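Local coordinates for solute-binding protein (Thermoactinomyces vulgaris, PDB 2ZYN) that binds alpha-1,4-linked glucose units and, as a cyclodextrin-binding member of the bacterial solute-binding protein family, probably serves sugar uptake at the cell membrane, at residues W80-L85 and M112-Y117; Y178-A183 and P268-K273; A132-K137 and I260-A265. One frame throughout, in Å; residues are numbered along the deposited sequence.

Contact 1 (W80-L85 and M112-Y117); sequences WPHDRL and MKALTY. With GLC (alpha-D-glucopyranose), chain B; GLC (alpha-D-glucopyranose), chain C; GLC (alpha-D-glucopyranose), chain D.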
loop_
_atom_site.group_PDB
_atom_site.type_symbol
_atom_site.label_atom_id
_atom_site.label_comp_id
_atom_site.label_asym_id
_atom_site.label_seq_id
_atom_site.Cartn_x
_atom_site.Cartn_y
_atom_site.Cartn_z
ATOM N N TRP A 80 -4.363 7.634 -3.535
ATOM C CA TRP A 80 -4.266 6.172 -3.614
ATOM C C TRP A 80 -2.814 5.745 -3.817
ATOM O O TRP A 80 -1.993 6.558 -4.260
ATOM C CB TRP A 80 -5.182 5.577 -4.699
ATOM C CG TRP A 80 -5.027 6.141 -6.078
ATOM C CD1 TRP A 80 -4.027 5.877 -6.970
ATOM C CD2 TRP A 80 -5.927 7.038 -6.735
ATOM N NE1 TRP A 80 -4.245 6.565 -8.141
ATOM C CE2 TRP A 80 -5.404 7.285 -8.024
ATOM C CE3 TRP A 80 -7.125 7.661 -6.359
ATOM C CZ2 TRP A 80 -6.034 8.136 -8.941
ATOM C CZ3 TRP A 80 -7.753 8.508 -7.271
ATOM C CH2 TRP A 80 -7.206 8.731 -8.551
ATOM N N PRO A 81 -2.483 4.480 -3.479
ATOM C CA PRO A 81 -1.112 4.007 -3.702
ATOM C C PRO A 81 -0.689 4.109 -5.172
ATOM O O PRO A 81 -1.513 3.954 -6.069
ATOM C CB PRO A 81 -1.158 2.545 -3.250
ATOM C CG PRO A 81 -2.328 2.461 -2.330
ATOM C CD PRO A 81 -3.328 3.434 -2.869
ATOM N N HIS A 82 0.598 4.358 -5.391
ATOM C CA HIS A 82 1.127 4.746 -6.697
ATOM C C HIS A 82 1.041 3.686 -7.799
ATOM O O HIS A 82 1.261 4.011 -8.964
ATOM C CB HIS A 82 2.590 5.146 -6.540
ATOM C CG HIS A 82 3.487 3.983 -6.271
ATOM N ND1 HIS A 82 4.206 3.351 -7.263
ATOM C CD2 HIS A 82 3.745 3.303 -5.130
ATOM C CE1 HIS A 82 4.886 2.348 -6.739
ATOM N NE2 HIS A 82 4.625 2.299 -5.445
ATOM N N ASP A 83 0.762 2.429 -7.447
ATOM C CA ASP A 83 0.768 1.350 -8.445
ATOM C C ASP A 83 -0.178 1.619 -9.613
ATOM O O ASP A 83 0.106 1.242 -10.748
ATOM C CB ASP A 83 0.462 -0.019 -7.823
ATOM C CG ASP A 83 -0.822 -0.029 -7.024
ATOM O OD1 ASP A 83 -0.861 0.622 -5.961
ATOM O OD2 ASP A 83 -1.785 -0.718 -7.428
ATOM N N ARG A 84 -1.291 2.284 -9.331
ATOM C CA ARG A 84 -2.288 2.552 -10.362
ATOM C C ARG A 84 -2.183 3.957 -10.964
ATOM O O ARG A 84 -3.139 4.454 -11.549
ATOM C CB ARG A 84 -3.694 2.291 -9.822
ATOM C CG ARG A 84 -3.990 0.827 -9.532
ATOM C CD ARG A 84 -5.394 0.646 -8.986
ATOM N NE ARG A 84 -6.415 1.015 -9.968
ATOM C CZ ARG A 84 -7.710 1.152 -9.701
ATOM N NH1 ARG A 84 -8.175 0.961 -8.470
ATOM N NH2 ARG A 84 -8.548 1.491 -10.673
ATOM N N LEU A 85 -1.023 4.593 -10.816
ATOM C CA LEU A 85 -0.805 5.930 -11.375
ATOM C C LEU A 85 -0.834 5.941 -12.906
ATOM O O LEU A 85 -1.560 6.736 -13.508
ATOM C CB LEU A 85 0.505 6.536 -10.861
ATOM C CG LEU A 85 0.866 7.939 -11.361
ATOM C CD1 LEU A 85 -0.164 8.971 -10.930
ATOM C CD2 LEU A 85 2.245 8.334 -10.874
ATOM N N MET A 112 9.247 10.429 -5.000
ATOM C CA MET A 112 8.938 11.321 -6.120
ATOM C C MET A 112 8.898 10.569 -7.449
ATOM O O MET A 112 8.044 10.846 -8.297
ATOM C CB MET A 112 9.942 12.476 -6.191
ATOM C CG MET A 112 9.873 13.429 -5.000
ATOM S SD MET A 112 8.231 14.139 -4.770
ATOM C CE MET A 112 8.272 15.480 -5.951
ATOM N N LYS A 113 9.821 9.621 -7.611
ATOM C CA LYS A 113 9.889 8.756 -8.792
ATOM C C LYS A 113 8.607 7.936 -8.934
ATOM O O LYS A 113 8.073 7.790 -10.031
ATOM C CB LYS A 113 11.104 7.826 -8.685
ATOM C CG LYS A 113 11.233 6.778 -9.777
ATOM C CD LYS A 113 11.909 5.511 -9.253
ATOM C CE LYS A 113 10.897 4.483 -8.731
ATOM N NZ LYS A 113 10.428 4.738 -7.332
ATOM N N ALA A 114 8.119 7.410 -7.813
ATOM C CA ALA A 114 6.894 6.613 -7.793
ATOM C C ALA A 114 5.666 7.426 -8.213
ATOM O O ALA A 114 4.702 6.873 -8.751
ATOM C CB ALA A 114 6.689 6.003 -6.415
ATOM N N LEU A 115 5.718 8.737 -7.977
ATOM C CA LEU A 115 4.615 9.644 -8.311
ATOM C C LEU A 115 4.828 10.360 -9.646
ATOM O O LEU A 115 4.086 11.284 -9.987
ATOM C CB LEU A 115 4.405 10.660 -7.187
ATOM C CG LEU A 115 3.405 10.349 -6.068
ATOM C CD1 LEU A 115 3.287 8.860 -5.745
ATOM C CD2 LEU A 115 3.746 11.162 -4.838
ATOM N N THR A 116 5.841 9.913 -10.385
ATOM C CA THR A 116 6.160 10.433 -11.710
ATOM C C THR A 116 5.832 9.379 -12.773
ATOM O O THR A 116 6.185 8.209 -12.625
ATOM C CB THR A 116 7.652 10.832 -11.797
ATOM O OG1 THR A 116 7.933 11.843 -10.821
ATOM C CG2 THR A 116 8.021 11.352 -13.193
ATOM N N TYR A 117 5.144 9.797 -13.834
ATOM C CA TYR A 117 4.874 8.910 -14.963
ATOM C C TYR A 117 5.020 9.659 -16.291
ATOM O O TYR A 117 4.513 10.767 -16.440
ATOM C CB TYR A 117 3.483 8.267 -14.854
ATOM C CG TYR A 117 3.159 7.378 -16.031
ATOM C CD1 TYR A 117 3.627 6.066 -16.095
ATOM C CD2 TYR A 117 2.410 7.861 -17.100
ATOM C CE1 TYR A 117 3.346 5.259 -17.192
ATOM C CE2 TYR A 117 2.127 7.067 -18.194
ATOM C CZ TYR A 117 2.592 5.769 -18.236
ATOM O OH TYR A 117 2.301 4.992 -19.329
HETATM C C1 GLC B . -2.255 -2.792 -3.082
HETATM C C2 GLC B . -2.328 -1.830 -4.257
HETATM C C3 GLC B . -3.778 -1.645 -4.714
HETATM C C4 GLC B . -4.487 -3.015 -4.995
HETATM C C5 GLC B . -4.289 -3.990 -3.816
HETATM C C6 GLC B . -4.728 -5.405 -4.119
HETATM O O2 GLC B . -1.734 -0.579 -3.955
HETATM O O3 GLC B . -3.934 -0.781 -5.801
HETATM O O4 GLC B . -5.859 -2.755 -5.118
HETATM O O5 GLC B . -2.893 -4.040 -3.410
HETATM O O6 GLC B . -4.878 -6.125 -2.915
HETATM C C1 GLC C . -6.353 -2.902 -6.474
HETATM C C2 GLC C . -7.398 -1.838 -6.697
HETATM C C3 GLC C . -8.596 -2.051 -5.775
HETATM C C4 GLC C . -9.196 -3.501 -5.845
HETATM C C5 GLC C . -8.051 -4.551 -5.742
HETATM C C6 GLC C . -8.439 -5.998 -6.085
HETATM O O2 GLC C . -6.875 -0.516 -6.541
HETATM O O3 GLC C . -9.614 -1.107 -5.931
HETATM O O4 GLC C . -10.011 -3.595 -4.676
HETATM O O5 GLC C . -6.924 -4.223 -6.597
HETATM O O6 GLC C . -9.001 -6.001 -7.418
HETATM C C1 GLC D . -2.263 -1.450 2.148
HETATM C C2 GLC D . -1.493 -0.555 1.151
HETATM C C3 GLC D . -1.985 -0.728 -0.343
HETATM C C4 GLC D . -2.321 -2.186 -0.726
HETATM C C5 GLC D . -3.237 -2.848 0.329
HETATM C C6 GLC D . -3.552 -4.314 -0.004
HETATM O O2 GLC D . -1.581 0.833 1.520
HETATM O O3 GLC D . -0.970 -0.317 -1.244
HETATM O O4 GLC D . -2.976 -2.216 -1.993
HETATM O O5 GLC D . -2.643 -2.785 1.640
HETATM O O6 GLC D . -4.706 -4.694 0.702
#

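Contact 2 (Y178-A183 and P268-K273); sequences YFLFAA and PKIDGK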
loop_
_atom_site.group_PDB
_atom_site.type_symbol
_atom_site.label_atom_id
_atom_site.label_comp_id
_atom_site.label_asym_id
_atom_site.label_seq_id
_atom_site.Cartn_x
_atom_site.Cartn_y
_atom_site.Cartn_z
ATOM N N TYR A 178 3.614 -11.181 -2.135
ATOM C CA TYR A 178 4.649 -10.884 -3.134
ATOM C C TYR A 178 6.036 -11.418 -2.784
ATOM O O TYR A 178 6.742 -11.926 -3.659
ATOM C CB TYR A 178 4.740 -9.381 -3.444
ATOM C CG TYR A 178 5.829 -9.055 -4.452
ATOM C CD1 TYR A 178 5.723 -9.472 -5.779
ATOM C CD2 TYR A 178 6.978 -8.356 -4.073
ATOM C CE1 TYR A 178 6.727 -9.190 -6.712
ATOM C CE2 TYR A 178 7.988 -8.068 -4.999
ATOM C CZ TYR A 178 7.851 -8.486 -6.319
ATOM O OH TYR A 178 8.834 -8.209 -7.251
ATOM N N PHE A 179 6.421 -11.304 -1.512
ATOM C CA PHE A 179 7.767 -11.696 -1.089
ATOM C C PHE A 179 8.046 -13.190 -1.292
ATOM O O PHE A 179 9.192 -13.581 -1.517
ATOM C CB PHE A 179 8.053 -11.247 0.352
ATOM C CG PHE A 179 7.526 -12.174 1.412
ATOM C CD1 PHE A 179 8.370 -13.089 2.034
ATOM C CD2 PHE A 179 6.190 -12.119 1.807
ATOM C CE1 PHE A 179 7.895 -13.945 3.023
ATOM C CE2 PHE A 179 5.703 -12.967 2.798
ATOM C CZ PHE A 179 6.558 -13.883 3.408
ATOM N N LEU A 180 6.991 -14.003 -1.215
ATOM C CA LEU A 180 7.065 -15.436 -1.507
ATOM C C LEU A 180 7.405 -15.680 -2.979
ATOM O O LEU A 180 8.222 -16.544 -3.297
ATOM C CB LEU A 180 5.737 -16.118 -1.159
ATOM C CG LEU A 180 5.476 -16.877 0.149
ATOM C CD1 LEU A 180 6.328 -16.426 1.308
ATOM C CD2 LEU A 180 3.994 -16.800 0.502
ATOM N N PHE A 181 6.769 -14.905 -3.861
ATOM C CA PHE A 181 7.018 -14.952 -5.301
ATOM C C PHE A 181 8.411 -14.418 -5.642
ATOM O O PHE A 181 9.158 -15.054 -6.386
ATOM C CB PHE A 181 5.956 -14.138 -6.046
ATOM C CG PHE A 181 4.589 -14.774 -6.057
ATOM C CD1 PHE A 181 3.758 -14.698 -4.942
ATOM C CD2 PHE A 181 4.126 -15.428 -7.193
ATOM C CE1 PHE A 181 2.486 -15.275 -4.953
ATOM C CE2 PHE A 181 2.854 -16.006 -7.221
ATOM C CZ PHE A 181 2.033 -15.932 -6.091
ATOM N N ALA A 182 8.756 -13.258 -5.087
ATOM C CA ALA A 182 10.068 -12.644 -5.315
ATOM C C ALA A 182 11.225 -13.544 -4.869
ATOM O O ALA A 182 12.268 -13.591 -5.525
ATOM C CB ALA A 182 10.148 -11.294 -4.626
ATOM N N ALA A 183 11.032 -14.258 -3.762
ATOM C CA ALA A 183 12.042 -15.186 -3.242
ATOM C C ALA A 183 12.394 -16.296 -4.230
ATOM O O ALA A 183 13.514 -16.806 -4.226
ATOM C CB ALA A 183 11.574 -15.795 -1.940
ATOM N N PRO A 268 11.499 -12.447 8.316
ATOM C CA PRO A 268 12.626 -13.376 8.408
ATOM C C PRO A 268 13.109 -13.798 7.023
ATOM O O PRO A 268 12.289 -14.051 6.134
ATOM C CB PRO A 268 12.041 -14.576 9.164
ATOM C CG PRO A 268 10.560 -14.385 9.151
ATOM C CD PRO A 268 10.336 -12.918 9.086
ATOM N N LYS A 269 14.428 -13.848 6.847
ATOM C CA LYS A 269 15.038 -14.231 5.572
ATOM C C LYS A 269 14.392 -15.480 4.981
ATOM O O LYS A 269 14.121 -16.452 5.691
ATOM C CB LYS A 269 16.555 -14.425 5.718
ATOM C CG LYS A 269 16.979 -15.259 6.927
ATOM C CD LYS A 269 18.491 -15.431 7.004
ATOM C CE LYS A 269 18.934 -16.793 6.487
ATOM N NZ LYS A 269 20.417 -16.932 6.455
ATOM N N ILE A 270 14.125 -15.424 3.681
ATOM C CA ILE A 270 13.504 -16.527 2.954
ATOM C C ILE A 270 14.484 -17.038 1.897
ATOM O O ILE A 270 15.006 -16.257 1.098
ATOM C CB ILE A 270 12.134 -16.108 2.336
ATOM C CG1 ILE A 270 11.521 -17.257 1.524
ATOM C CG2 ILE A 270 12.264 -14.810 1.521
ATOM C CD1 ILE A 270 10.048 -17.068 1.169
ATOM N N ASP A 271 14.734 -18.349 1.915
ATOM C CA ASP A 271 15.792 -18.971 1.108
ATOM C C ASP A 271 17.149 -18.285 1.327
ATOM O O ASP A 271 17.990 -18.225 0.424
ATOM C CB ASP A 271 15.412 -19.007 -0.380
ATOM C CG ASP A 271 14.305 -20.006 -0.681
ATOM O OD1 ASP A 271 13.637 -19.844 -1.724
ATOM O OD2 ASP A 271 14.100 -20.949 0.116
ATOM N N GLY A 272 17.339 -17.764 2.537
ATOM C CA GLY A 272 18.578 -17.107 2.931
ATOM C C GLY A 272 18.767 -15.676 2.463
ATOM O O GLY A 272 19.767 -15.042 2.797
ATOM N N LYS A 273 17.817 -15.153 1.693
ATOM C CA LYS A 273 17.917 -13.773 1.219
ATOM C C LYS A 273 16.883 -12.856 1.867
ATOM O O LYS A 273 15.867 -13.321 2.389
ATOM C CB LYS A 273 17.862 -13.693 -0.316
ATOM C CG LYS A 273 16.797 -14.536 -0.987
ATOM C CD LYS A 273 16.934 -14.466 -2.498
ATOM C CE LYS A 273 16.108 -15.538 -3.174
ATOM N NZ LYS A 273 15.911 -15.241 -4.622
HETATM O O HOH W 1 15.310 -18.980 -3.817
#

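Contact 3 (A132-K137 and I260-A265); sequences ALIYNK and INVGVA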
loop_
_atom_site.group_PDB
_atom_site.type_symbol
_atom_site.label_atom_id
_atom_site.label_comp_id
_atom_site.label_asym_id
_atom_site.label_seq_id
_atom_site.Cartn_x
_atom_site.Cartn_y
_atom_site.Cartn_z
ATOM N N ALA A 132 5.774 -5.477 7.214
ATOM C CA ALA A 132 6.831 -6.147 7.952
ATOM C C ALA A 132 6.179 -7.127 8.911
ATOM O O ALA A 132 4.961 -7.329 8.856
ATOM C CB ALA A 132 7.700 -5.137 8.699
ATOM N N LEU A 133 6.988 -7.756 9.763
ATOM C CA LEU A 133 6.478 -8.650 10.789
ATOM C C LEU A 133 6.135 -7.825 12.019
ATOM O O LEU A 133 7.016 -7.256 12.663
ATOM C CB LEU A 133 7.515 -9.727 11.134
ATOM C CG LEU A 133 7.020 -10.968 11.887
ATOM C CD1 LEU A 133 6.035 -11.771 11.049
ATOM C CD2 LEU A 133 8.197 -11.837 12.283
ATOM N N ILE A 134 4.842 -7.732 12.311
ATOM C CA ILE A 134 4.364 -7.048 13.505
ATOM C C ILE A 134 3.970 -8.119 14.507
ATOM O O ILE A 134 3.118 -8.959 14.227
ATOM C CB ILE A 134 3.151 -6.123 13.208
ATOM C CG1 ILE A 134 3.468 -5.154 12.059
ATOM C CG2 ILE A 134 2.741 -5.347 14.463
ATOM C CD1 ILE A 134 2.250 -4.429 11.511
ATOM N N TYR A 135 4.607 -8.098 15.673
ATOM C CA TYR A 135 4.362 -9.135 16.665
ATOM C C TYR A 135 3.941 -8.585 18.018
ATOM O O TYR A 135 4.307 -7.468 18.399
ATOM C CB TYR A 135 5.562 -10.091 16.788
ATOM C CG TYR A 135 6.857 -9.440 17.218
ATOM C CD1 TYR A 135 7.310 -9.545 18.535
ATOM C CD2 TYR A 135 7.638 -8.729 16.307
ATOM C CE1 TYR A 135 8.504 -8.953 18.934
ATOM C CE2 TYR A 135 8.831 -8.128 16.700
ATOM C CZ TYR A 135 9.258 -8.245 18.010
ATOM O OH TYR A 135 10.438 -7.650 18.395
ATOM N N ASN A 136 3.143 -9.388 18.717
ATOM C CA ASN A 136 2.761 -9.148 20.099
ATOM C C ASN A 136 3.919 -9.564 21.008
ATOM O O ASN A 136 4.260 -10.746 21.081
ATOM C CB ASN A 136 1.491 -9.950 20.410
ATOM C CG ASN A 136 0.869 -9.597 21.752
ATOM O OD1 ASN A 136 1.533 -9.079 22.652
ATOM N ND2 ASN A 136 -0.418 -9.896 21.895
ATOM N N LYS A 137 4.525 -8.590 21.685
ATOM C CA LYS A 137 5.711 -8.843 22.517
ATOM C C LYS A 137 5.409 -9.690 23.753
ATOM O O LYS A 137 6.313 -10.296 24.333
ATOM C CB LYS A 137 6.396 -7.532 22.916
ATOM C CG LYS A 137 7.178 -6.869 21.780
ATOM C CD LYS A 137 7.790 -5.534 22.193
ATOM C CE LYS A 137 9.028 -5.720 23.064
ATOM N NZ LYS A 137 9.779 -4.444 23.259
ATOM N N ILE A 260 -1.974 -3.664 22.498
ATOM C CA ILE A 260 -0.916 -4.580 22.084
ATOM C C ILE A 260 0.466 -3.925 22.193
ATOM O O ILE A 260 0.724 -2.883 21.581
ATOM C CB ILE A 260 -1.150 -5.144 20.647
ATOM C CG1 ILE A 260 -2.572 -5.712 20.489
ATOM C CG2 ILE A 260 -0.097 -6.192 20.301
ATOM C CD1 ILE A 260 -2.906 -6.909 21.379
ATOM N N ASN A 261 1.333 -4.535 23.001
ATOM C CA ASN A 261 2.744 -4.168 23.059
ATOM C C ASN A 261 3.408 -4.664 21.783
ATOM O O ASN A 261 3.847 -5.811 21.698
ATOM C CB ASN A 261 3.414 -4.780 24.297
ATOM C CG ASN A 261 4.847 -4.299 24.498
ATOM O OD1 ASN A 261 5.592 -4.873 25.292
ATOM N ND2 ASN A 261 5.237 -3.242 23.787
ATOM N N VAL A 262 3.467 -3.785 20.789
ATOM C CA VAL A 262 3.870 -4.171 19.441
ATOM C C VAL A 262 5.375 -4.090 19.202
ATOM O O VAL A 262 6.037 -3.135 19.618
ATOM C CB VAL A 262 3.119 -3.345 18.352
ATOM C CG1 VAL A 262 1.635 -3.664 18.372
ATOM C CG2 VAL A 262 3.344 -1.847 18.527
ATOM N N GLY A 263 5.898 -5.115 18.541
ATOM C CA GLY A 263 7.259 -5.099 18.014
ATOM C C GLY A 263 7.198 -5.198 16.503
ATOM O O GLY A 263 6.270 -5.794 15.953
ATOM N N VAL A 264 8.173 -4.603 15.824
ATOM C CA VAL A 264 8.237 -4.672 14.365
ATOM C C VAL A 264 9.634 -5.088 13.925
ATOM O O VAL A 264 10.628 -4.498 14.349
ATOM C CB VAL A 264 7.837 -3.332 13.697
ATOM C CG1 VAL A 264 7.856 -3.456 12.168
ATOM C CG2 VAL A 264 6.461 -2.879 14.174
ATOM N N ALA A 265 9.698 -6.117 13.085
ATOM C CA ALA A 265 10.961 -6.602 12.541
ATOM C C ALA A 265 10.824 -6.846 11.041
ATOM O O ALA A 265 9.722 -7.114 10.560
ATOM C CB ALA A 265 11.386 -7.879 13.256
HETATM O O HOH W 2 11.942 -5.823 16.777
HETATM O O HOH W 3 0.578 -6.961 24.100
#

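Contact 1 (W80-L85 and M112-Y117)
Two different first torsions bring His82 and Leu85 to the 112-117 segment. The CG of His82 lies between its backbone N and carbonyl carbon (chi1 71°), which stands the imidazole against Ala114. The CG of Leu85 is anti to its backbone N (chi1 -180°), which carries CD2 up to the backbone after Ala114. In this periplasmic-binding-protein fold, the contact joins the turn after strand 77-81 to the end of helix 109-114 and the short strand 116-117. Ala114 CB sits over one face of the His82 ring, 3.9 Å from its centroid and 18° off the normal. This is a CH-pi contact. The methyl group is offset toward the rim, with Ala114 CB 3.7 Å from His82 ND1. The ring's rotation is fixed from its other nitrogen, as His82 NE2 is hydrogen-bonded to Ile279 O. His82 CB also packs 3.5 Å from Ala114 O and touches Leu115 CD1.

Leu85 uses one branch only. Its CD2 rests 3.5 Å from Leu115 C and 4.2 Å from Tyr117 CB. No hydrogen bond crosses between the two segments, so the buried join rests on the CH-pi contact and on van der Waals packing against side chains and backbone.

The same turn reaches the sugar on its other side, where Asp83 points away from the 112-117 segment. Linked glucose units run past it. The chain B glucose O2 gives a very short 2.5 Å bond to Asp83 OD1, and its O3 donates to Asp83 OD2 at 2.7 Å. The carboxylate thus takes neighbouring hydroxyls of one sugar, one on each oxygen. Arg84 is held by salt bridges to Glu63 and Glu87. From there its NH1 donates to O2 of the chain C glucose at 2.8 Å.

Contact 2 (Y178-A183 and P268-K273)
Ala183 O is gripped twice, by Lys273 NZ at 2.9 Å and by water 1 at 2.8 Å. Both donate to this carbonyl near the end of helix 174-183. The partner is a type I' beta turn, Ile270 to Lys273, in the loop between strands 262-265 and 278-286. Asp271 and Gly272 take the positive phi angles of that turn. The Lys273 chain is extended beyond CG, which carries NZ to the helix. Its NZ comes from above the carbonyl plane, 46° out of it. Water 1 also donates to Asp271 OD1 at 2.8 Å and so ties the turn to the helix a second time. The same OD1 forms a salt bridge with Lys184, just past the segment.

Beside these polar bonds lies a buried apolar patch built on Ile270. Both of its branches meet Ala183: CG2 lies 3.7 Å from Ala183 CB, and CD1 is equally near that methyl. Leu180 and Ile270 cross at about a right angle, and Tyr147 of helix 147-157 packs on both. Ile270 CD1 lies 3.8 Å from Leu180 CD1 and 4.2 Å from Phe179 CE1.

Contact 3 (A132-K137 and I260-A265)
Tyr135 leans from its own strand over Gly263 of the neighbouring one, and one side of its ring does most of the touching. The two strands, 132-136 and 262-265, are an antiparallel pair in a mixed sheet of the solute-binding protein fold. From CB, CG is set between the backbone N and the carbonyl carbon (chi1 61°), which brings the ring over the next strand. CG is near Gly263 O, and CD2 comes 3.3 Å from that same O. CE2 passes 3.4 Å from Gly263 C, and it also touches Ala265 CB. CZ stands 3.7 Å from Gly263 CA. At the tip, Tyr135 OH is hydrogen-bonded to water 2 at 2.9 Å, and this water donates to Val264 O.

Strand 262-265 is outermost within the chain. On its other side, 132-136 bonds to strand 242-247. Tyr135 and Gly263 form a hydrogen-bonded pair, and Gly263 CA makes a CH-pi contact 20° off the ring normal. With no side chain on Gly263, the ring can lie directly against its backbone. The pair is closed by two backbone bonds, of which Gly263 N to Tyr135 O is 2.8 Å. Leu133 pairs with Ala265 in the same way.

The opposite face of the sheet carries Ile134, Val262 and Val264. Helices 252-257 and 335-344 pack over it. Ile134 CG1 lies 4.3 Å from Val264 CG2.

Past the strand end, Lys137 N still donates to Asn261 O, and the Lys137 chain lies across the Asn261 side chain. Asn136 rests its amide on Ile260 CG2. Its OD1 is hydrogen-bonded to Lys138 N and also accepts from water 3 at 2.7 Å, while Asn261 N donates to that same water at 2.8 Å.

In the fold
Contact 1 comes first along the chain and closes before the other two open. For contacts 2 and 3 the segments come in the order 132-137, 178-183, 260-265, 268-273, so the two contacts cross along the chain. They also touch, where Pro268 CD packs 4.0 Å from Leu133 CD2, and their centres are 20 Å apart. Contact 1 lies about 25 Å from contact 2 and 29 Å from contact 3, centre to centre. Contacts 1 and 3 fall on opposite sides of the chain's centre, consistent with the two lobes of this fold closing around the sugar. The loop of contact 2 leads into strand 278-286, which pairs with strand 77-81, whose end is part of contact 1. This suggests that the chain crosses here between the two lobes.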